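Transcriptional regulator, TetR family (Agrobacterium tumefaciens, PDB 2G7S) probably binds operator DNA as a dimer through an N-terminal helix-turn-helix domain and represses transcription until a ligand binds its C-terminal domain. Local coordinates at residues A[13-21]-A[55-66]; A[101-109]-A[166-174]. All blocks are in the same frame, centred on the assembly; numbering follows the deposited sequence.

Contact 1: A[13-21]-A[55-66]; sequences ILQCARTLI and LVCKLVSQYRQE
R18 reaches across from helix 6-24 to meet E66, Q62 and Y63 on helix 52-77. This joins the first helix of the TetR-type DNA-binding domain to the long helix that runs from it into the C-terminal domain. The two segments cross nearly at right angles, at -85°, with knobs-into-holes packing. R18 sits among L59, Q62, Y63 and E66. Its CG lies anti to the backbone N (chi1 -170°), and a bend at chi3 turns the guanidinium toward Q62 and E66. The R18 and E66 side chains approach from opposite directions, with their flat groups 39° apart. NH1 of R18 bonds OE1 of E66 at 2.9 Å, within the guanidinium plane but from above the carboxylate plane. A weak bond joins NH2 of R18 to OE2 of E66. The same NH2 also donates to OE1 of Q62 at 3.2 Å. Y63 adds its CA over one guanidinium face, while its ring, almost perpendicular to the guanidinium, turns an edge to NH1. Three bonds and this backing should limit rotation of the group. Beside this polar end the packing is apolar. CD2 of L14 touches O of L55 and N of L59, while CD1 faces NE2 of Q62. L59 fits in turn among L14, A17, R18 and I21, with its CD1 3.6 Å from CB of A17. I21 and L59 meet tip to tip, CG2 to CD2. Toward the N-terminal end of helix 52-77, I13 and L55 cross at about a right angle, and CG2 of I13 touches CD1 of L55 at 3.7 Å.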
# COMPACT_ATOMS: atom_id res chain seq x y z
N ILE A 13 10.67 -24.22 -1.79
CA ILE A 13 11.13 -22.96 -2.41
C ILE A 13 9.98 -21.99 -2.46
O ILE A 13 10.16 -20.80 -2.08
CB ILE A 13 11.69 -23.18 -3.81
CG1 ILE A 13 12.99 -24.01 -3.71
CG2 ILE A 13 11.87 -21.87 -4.56
CD1 ILE A 13 13.34 -24.75 -5.07
N LEU A 14 8.79 -22.45 -2.89
CA LEU A 14 7.67 -21.48 -2.95
C LEU A 14 7.25 -20.97 -1.57
O LEU A 14 6.94 -19.77 -1.45
CB LEU A 14 6.44 -22.16 -3.61
CG LEU A 14 6.61 -22.33 -5.13
CD1 LEU A 14 5.48 -23.22 -5.67
CD2 LEU A 14 6.65 -21.00 -5.91
N GLN A 15 7.19 -21.88 -0.57
CA GLN A 15 6.86 -21.48 0.83
C GLN A 15 7.83 -20.35 1.23
O GLN A 15 7.44 -19.21 1.61
CB GLN A 15 7.00 -22.71 1.75
CG GLN A 15 6.68 -22.41 3.22
CD GLN A 15 6.54 -23.62 4.11
OE1 GLN A 15 6.04 -24.66 3.72
NE2 GLN A 15 6.97 -23.46 5.36
N CYS A 16 9.11 -20.64 1.14
CA CYS A 16 10.16 -19.70 1.57
C CYS A 16 10.04 -18.36 0.84
O CYS A 16 10.02 -17.30 1.45
CB CYS A 16 11.56 -20.34 1.31
SG CYS A 16 12.88 -19.18 1.58
N ALA A 17 9.91 -18.42 -0.49
CA ALA A 17 9.83 -17.19 -1.26
C ALA A 17 8.56 -16.39 -0.86
O ALA A 17 8.60 -15.15 -0.82
CB ALA A 17 9.77 -17.52 -2.71
N ARG A 18 7.49 -17.08 -0.55
CA ARG A 18 6.26 -16.34 -0.13
C ARG A 18 6.57 -15.58 1.18
O ARG A 18 6.21 -14.39 1.32
CB ARG A 18 5.10 -17.29 0.06
CG ARG A 18 3.86 -16.39 0.22
CD ARG A 18 2.54 -16.90 0.49
NE ARG A 18 2.18 -18.00 -0.34
CZ ARG A 18 0.98 -18.63 -0.22
NH1 ARG A 18 0.11 -18.18 0.69
NH2 ARG A 18 0.72 -19.70 -0.98
N THR A 19 7.19 -16.23 2.15
CA THR A 19 7.46 -15.54 3.40
C THR A 19 8.40 -14.36 3.17
O THR A 19 8.18 -13.27 3.69
CB THR A 19 8.08 -16.56 4.38
OG1 THR A 19 7.11 -17.58 4.58
CG2 THR A 19 8.45 -15.92 5.69
N LEU A 20 9.41 -14.55 2.31
CA LEU A 20 10.37 -13.45 2.07
C LEU A 20 9.69 -12.28 1.33
O LEU A 20 9.98 -11.11 1.60
CB LEU A 20 11.63 -13.91 1.26
CG LEU A 20 12.41 -15.07 1.97
CD1 LEU A 20 13.55 -15.47 1.06
CD2 LEU A 20 12.93 -14.56 3.34
N ILE A 21 8.84 -12.59 0.34
CA ILE A 21 8.24 -11.54 -0.45
C ILE A 21 7.27 -10.68 0.41
O ILE A 21 7.12 -9.45 0.15
CB ILE A 21 7.59 -12.12 -1.70
CG1 ILE A 21 7.76 -11.26 -2.91
CG2 ILE A 21 6.28 -12.77 -1.41
CD1 ILE A 21 7.41 -11.93 -4.25
N LEU A 55 9.25 -18.07 -10.83
CA LEU A 55 9.03 -18.47 -9.44
C LEU A 55 7.94 -17.59 -8.81
O LEU A 55 7.00 -18.09 -8.14
CB LEU A 55 10.38 -18.28 -8.73
CG LEU A 55 10.45 -18.86 -7.35
CD1 LEU A 55 12.00 -19.04 -6.95
CD2 LEU A 55 9.83 -17.95 -6.45
N VAL A 56 8.06 -16.29 -9.03
CA VAL A 56 7.08 -15.39 -8.38
C VAL A 56 5.68 -15.51 -9.05
O VAL A 56 4.66 -15.45 -8.32
CB VAL A 56 7.63 -13.96 -8.39
CG1 VAL A 56 6.56 -12.98 -7.84
CG2 VAL A 56 8.91 -13.93 -7.51
N CYS A 57 5.61 -15.74 -10.36
CA CYS A 57 4.27 -15.98 -10.91
C CYS A 57 3.66 -17.21 -10.29
O CYS A 57 2.45 -17.20 -10.01
CB CYS A 57 4.36 -16.21 -12.42
SG CYS A 57 4.59 -14.71 -13.39
N LYS A 58 4.46 -18.27 -10.10
CA LYS A 58 3.92 -19.50 -9.49
C LYS A 58 3.49 -19.26 -8.04
O LYS A 58 2.53 -19.87 -7.57
CB LYS A 58 4.98 -20.60 -9.55
CG LYS A 58 5.16 -21.05 -10.99
CD LYS A 58 4.02 -21.97 -11.40
CE LYS A 58 4.06 -22.25 -12.91
NZ LYS A 58 5.43 -22.26 -13.41
N LEU A 59 4.27 -18.48 -7.31
CA LEU A 59 3.93 -18.17 -5.94
C LEU A 59 2.64 -17.38 -5.90
O LEU A 59 1.79 -17.65 -5.01
CB LEU A 59 5.12 -17.31 -5.42
CG LEU A 59 5.32 -16.59 -4.14
CD1 LEU A 59 6.79 -16.10 -4.09
CD2 LEU A 59 4.29 -15.55 -3.84
N VAL A 60 2.52 -16.35 -6.76
CA VAL A 60 1.31 -15.51 -6.69
C VAL A 60 0.11 -16.34 -7.15
O VAL A 60 -0.97 -16.21 -6.55
CB VAL A 60 1.46 -14.28 -7.54
CG1 VAL A 60 0.17 -13.53 -7.62
CG2 VAL A 60 2.62 -13.38 -6.98
N SER A 61 0.26 -17.20 -8.21
CA SER A 61 -0.90 -18.01 -8.63
C SER A 61 -1.38 -18.91 -7.46
O SER A 61 -2.61 -19.02 -7.19
CB SER A 61 -0.47 -18.90 -9.82
OG SER A 61 -1.52 -19.72 -10.20
N GLN A 62 -0.45 -19.47 -6.69
CA GLN A 62 -0.82 -20.37 -5.57
C GLN A 62 -1.47 -19.50 -4.46
O GLN A 62 -2.43 -19.94 -3.78
CB GLN A 62 0.46 -21.00 -5.01
CG GLN A 62 0.27 -21.90 -3.77
CD GLN A 62 1.65 -22.40 -3.35
OE1 GLN A 62 2.45 -21.68 -2.73
NE2 GLN A 62 1.96 -23.61 -3.76
N TYR A 63 -0.91 -18.31 -4.23
CA TYR A 63 -1.46 -17.43 -3.16
C TYR A 63 -2.93 -17.07 -3.54
O TYR A 63 -3.82 -17.05 -2.68
CB TYR A 63 -0.62 -16.12 -3.10
CG TYR A 63 -1.32 -15.09 -2.28
CD1 TYR A 63 -1.21 -15.12 -0.86
CD2 TYR A 63 -2.07 -14.05 -2.89
CE1 TYR A 63 -1.85 -14.15 -0.09
CE2 TYR A 63 -2.68 -13.03 -2.09
CZ TYR A 63 -2.58 -13.12 -0.71
OH TYR A 63 -3.20 -12.18 0.14
N ARG A 64 -3.17 -16.74 -4.80
CA ARG A 64 -4.52 -16.37 -5.20
C ARG A 64 -5.42 -17.60 -5.03
O ARG A 64 -6.52 -17.48 -4.46
CB ARG A 64 -4.54 -15.88 -6.61
CG ARG A 64 -3.85 -14.53 -6.72
CD ARG A 64 -3.80 -14.16 -8.21
NE ARG A 64 -5.17 -13.98 -8.70
CZ ARG A 64 -5.54 -14.11 -9.97
NH1 ARG A 64 -4.67 -14.43 -10.95
NH2 ARG A 64 -6.83 -13.94 -10.29
N GLN A 65 -4.98 -18.77 -5.48
CA GLN A 65 -5.82 -20.00 -5.37
C GLN A 65 -6.26 -20.15 -3.91
O GLN A 65 -7.49 -20.34 -3.61
CB GLN A 65 -5.05 -21.26 -5.87
CG GLN A 65 -4.94 -21.43 -7.37
CD GLN A 65 -4.20 -22.72 -7.73
OE1 GLN A 65 -3.13 -23.03 -7.16
NE2 GLN A 65 -4.74 -23.46 -8.69
N GLU A 66 -5.32 -19.99 -2.97
CA GLU A 66 -5.61 -20.12 -1.57
C GLU A 66 -6.52 -18.99 -1.12
O GLU A 66 -7.41 -19.19 -0.27
CB GLU A 66 -4.31 -20.09 -0.77
CG GLU A 66 -3.50 -21.36 -0.98
CD GLU A 66 -2.11 -21.21 -0.32
OE1 GLU A 66 -1.90 -20.33 0.57
OE2 GLU A 66 -1.23 -21.97 -0.70

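Contact 2: A[101-109]-A[166-174]; sequences HPFCVCALL and HGAMLSARA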
# COMPACT_ATOMS: atom_id res chain seq x y z
N HIS A 101 2.68 -13.98 7.97
CA HIS A 101 2.22 -13.42 6.68
C HIS A 101 1.21 -12.25 6.95
O HIS A 101 0.05 -12.32 6.63
CB HIS A 101 1.49 -14.52 5.90
CG HIS A 101 2.38 -15.64 5.38
ND1 HIS A 101 1.89 -16.64 4.56
CD2 HIS A 101 3.73 -15.82 5.42
CE1 HIS A 101 2.88 -17.46 4.23
NE2 HIS A 101 4.01 -16.99 4.75
N PRO A 102 1.66 -11.15 7.59
CA PRO A 102 0.81 -10.05 8.02
C PRO A 102 0.53 -9.04 6.90
O PRO A 102 0.14 -7.92 7.19
CB PRO A 102 1.62 -9.38 9.14
CG PRO A 102 3.06 -9.52 8.59
CD PRO A 102 3.08 -10.94 8.02
N PHE A 103 0.72 -9.42 5.64
CA PHE A 103 0.47 -8.50 4.53
C PHE A 103 0.05 -9.37 3.34
O PHE A 103 0.59 -10.49 3.19
CB PHE A 103 1.72 -7.68 4.19
CG PHE A 103 1.43 -6.24 3.74
CD1 PHE A 103 1.57 -5.18 4.60
CD2 PHE A 103 1.07 -5.97 2.44
CE1 PHE A 103 1.35 -3.87 4.22
CE2 PHE A 103 0.88 -4.66 2.03
CZ PHE A 103 0.98 -3.63 2.91
N CYS A 104 -0.82 -8.87 2.50
CA CYS A 104 -1.22 -9.57 1.29
C CYS A 104 -0.05 -9.49 0.26
O CYS A 104 0.46 -8.41 -0.03
CB CYS A 104 -2.46 -8.87 0.76
SG CYS A 104 -2.89 -9.47 -0.94
N VAL A 105 0.36 -10.65 -0.28
CA VAL A 105 1.41 -10.69 -1.30
C VAL A 105 1.08 -9.78 -2.46
O VAL A 105 1.96 -9.10 -3.00
CB VAL A 105 1.45 -12.18 -1.82
CG1 VAL A 105 2.27 -12.28 -3.12
CG2 VAL A 105 1.97 -13.14 -0.75
N CYS A 106 -0.20 -9.80 -2.88
CA CYS A 106 -0.56 -9.06 -4.10
C CYS A 106 -0.64 -7.56 -3.78
O CYS A 106 -0.23 -6.74 -4.60
CB CYS A 106 -1.86 -9.53 -4.69
SG CYS A 106 -1.61 -11.17 -5.44
N ALA A 107 -1.14 -7.18 -2.59
CA ALA A 107 -1.17 -5.78 -2.28
C ALA A 107 0.27 -5.21 -2.23
O ALA A 107 0.53 -4.06 -2.62
CB ALA A 107 -1.92 -5.55 -0.94
N LEU A 108 1.19 -6.00 -1.67
CA LEU A 108 2.56 -5.53 -1.56
C LEU A 108 3.15 -5.38 -2.96
O LEU A 108 3.79 -4.37 -3.29
CB LEU A 108 3.41 -6.49 -0.62
CG LEU A 108 4.60 -5.79 0.14
CD1 LEU A 108 5.15 -6.70 1.23
CD2 LEU A 108 5.71 -5.22 -0.68
N LEU A 109 3.02 -6.44 -3.77
CA LEU A 109 3.61 -6.36 -5.11
C LEU A 109 2.97 -5.21 -5.91
O LEU A 109 3.64 -4.66 -6.77
CB LEU A 109 3.40 -7.68 -5.85
CG LEU A 109 4.29 -8.83 -5.36
CD1 LEU A 109 3.83 -10.17 -5.94
CD2 LEU A 109 5.79 -8.63 -5.73
N HIS A 166 -6.40 -2.58 2.09
CA HIS A 166 -4.99 -2.51 1.74
C HIS A 166 -4.30 -1.33 2.46
O HIS A 166 -3.13 -1.46 2.91
CB HIS A 166 -4.86 -2.35 0.26
CG HIS A 166 -5.28 -3.58 -0.47
ND1 HIS A 166 -5.66 -3.54 -1.80
CD2 HIS A 166 -5.36 -4.88 -0.09
CE1 HIS A 166 -5.96 -4.79 -2.21
NE2 HIS A 166 -5.80 -5.62 -1.18
N GLY A 167 -5.02 -0.21 2.62
CA GLY A 167 -4.42 0.91 3.31
C GLY A 167 -4.29 0.59 4.80
O GLY A 167 -3.37 1.14 5.46
N ALA A 168 -5.23 -0.17 5.37
CA ALA A 168 -5.17 -0.51 6.80
C ALA A 168 -4.01 -1.48 7.08
O ALA A 168 -3.35 -1.36 8.13
CB ALA A 168 -6.50 -1.13 7.22
N MSE A 169 -3.77 -2.46 6.18
CA MSE A 169 -2.61 -3.33 6.31
C MSE A 169 -1.35 -2.45 6.36
O MSE A 169 -0.35 -2.78 7.09
CB MSE A 169 -2.48 -4.28 5.02
CG MSE A 169 -3.38 -5.36 4.97
SE MSE A 169 -2.96 -6.06 3.13
CE MSE A 169 -4.71 -7.37 3.39
N LEU A 170 -1.31 -1.43 5.51
CA LEU A 170 -0.13 -0.59 5.41
C LEU A 170 0.05 0.18 6.71
O LEU A 170 1.16 0.26 7.27
CB LEU A 170 -0.31 0.39 4.23
CG LEU A 170 0.94 1.17 3.89
CD1 LEU A 170 2.00 0.24 3.28
CD2 LEU A 170 0.61 2.29 2.92
N SER A 171 -1.04 0.79 7.24
CA SER A 171 -0.90 1.52 8.53
C SER A 171 -0.50 0.59 9.66
O SER A 171 0.30 1.00 10.50
CB SER A 171 -2.19 2.29 8.90
OG SER A 171 -2.25 3.45 8.04
N ALA A 172 -1.01 -0.66 9.66
CA ALA A 172 -0.62 -1.59 10.76
C ALA A 172 0.90 -1.87 10.67
O ALA A 172 1.58 -1.92 11.71
CB ALA A 172 -1.42 -2.85 10.65
N ARG A 173 1.39 -2.04 9.45
CA ARG A 173 2.85 -2.31 9.25
C ARG A 173 3.67 -1.03 9.63
O ARG A 173 4.78 -1.13 10.18
CB ARG A 173 3.08 -2.76 7.78
CG ARG A 173 4.61 -2.76 7.44
CD ARG A 173 4.82 -3.64 6.20
NE ARG A 173 4.73 -5.03 6.62
CZ ARG A 173 5.03 -6.11 5.84
NH1 ARG A 173 5.38 -5.90 4.54
NH2 ARG A 173 4.99 -7.35 6.31
N ALA A 174 3.14 0.17 9.32
CA ALA A 174 3.85 1.46 9.60
C ALA A 174 3.74 1.90 11.06
O ALA A 174 4.40 1.38 11.92
CB ALA A 174 3.28 2.56 8.70
O HOH W 1 0.24 -5.38 8.25
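H166 opens the contact with its imidazole against A107. CB of A107 lies over one face of the ring, 3.9 Å from its centroid, in a CH-pi contact. F128 also meets this imidazole. One turn on comes M169, a selenomethionine. Its CG is anti to the carbonyl carbon (chi1 -76°) and the chain then runs extended, past F103 to C104. CB and SE both lie over the F103 ring, and SE is 4.3 Å from the centroid. This is a Met-aromatic contact. SE also touches CB of C104 at 3.7 Å. The backbone O of M169 accepts from a water at 2.9 Å. That water also donates to O of P102 and bridges the two backbones. L170 follows with CD1 against CZ of F103. R173 ends the helix. CD1 of F103 lies over one face of its guanidinium, toward the rim, with the two planes 30° apart. NH2 touches CG of P102 at 3.7 Å, and CD1 of L108 meets the guanidinium edge 3.4 Å from NH1. The polar end of R173 has partners beyond the two segments: NH1 bonds O of I22 and O of S111 of the second subunit. F103 is thus held between M169 and R173, beside a helix end that reaches the dimer partner. Helix 154-173 packing on helix 105-110 and the turn that leads into it belongs to the all-helical C-terminal domain of TetR-family regulators, which typically provides dimerisation and the ligand pocket.

Contact 1 is partly buried and has an exposed side where E66 and K58 lie. Contact 2 is buried, nearer the centre of the chain and beside the second subunit. Both include a near-perpendicular helix crossing, but in contact 2 the loop before helix 105-110 carries much of the contact. Contact 1 relies on leucine packing and a salt bridge; contact 2 on aromatic faces, selenium and a bridging water. Their centres are 16 Å apart, yet they touch. OG1 of T19 and NE2 of H101 probably share a hydrogen bond at 3.2 Å. V60 packs on L109, and O of I21 meets CD1 of L108. Helix 105-110 therefore lies between the DNA-binding domain and helix 154-173.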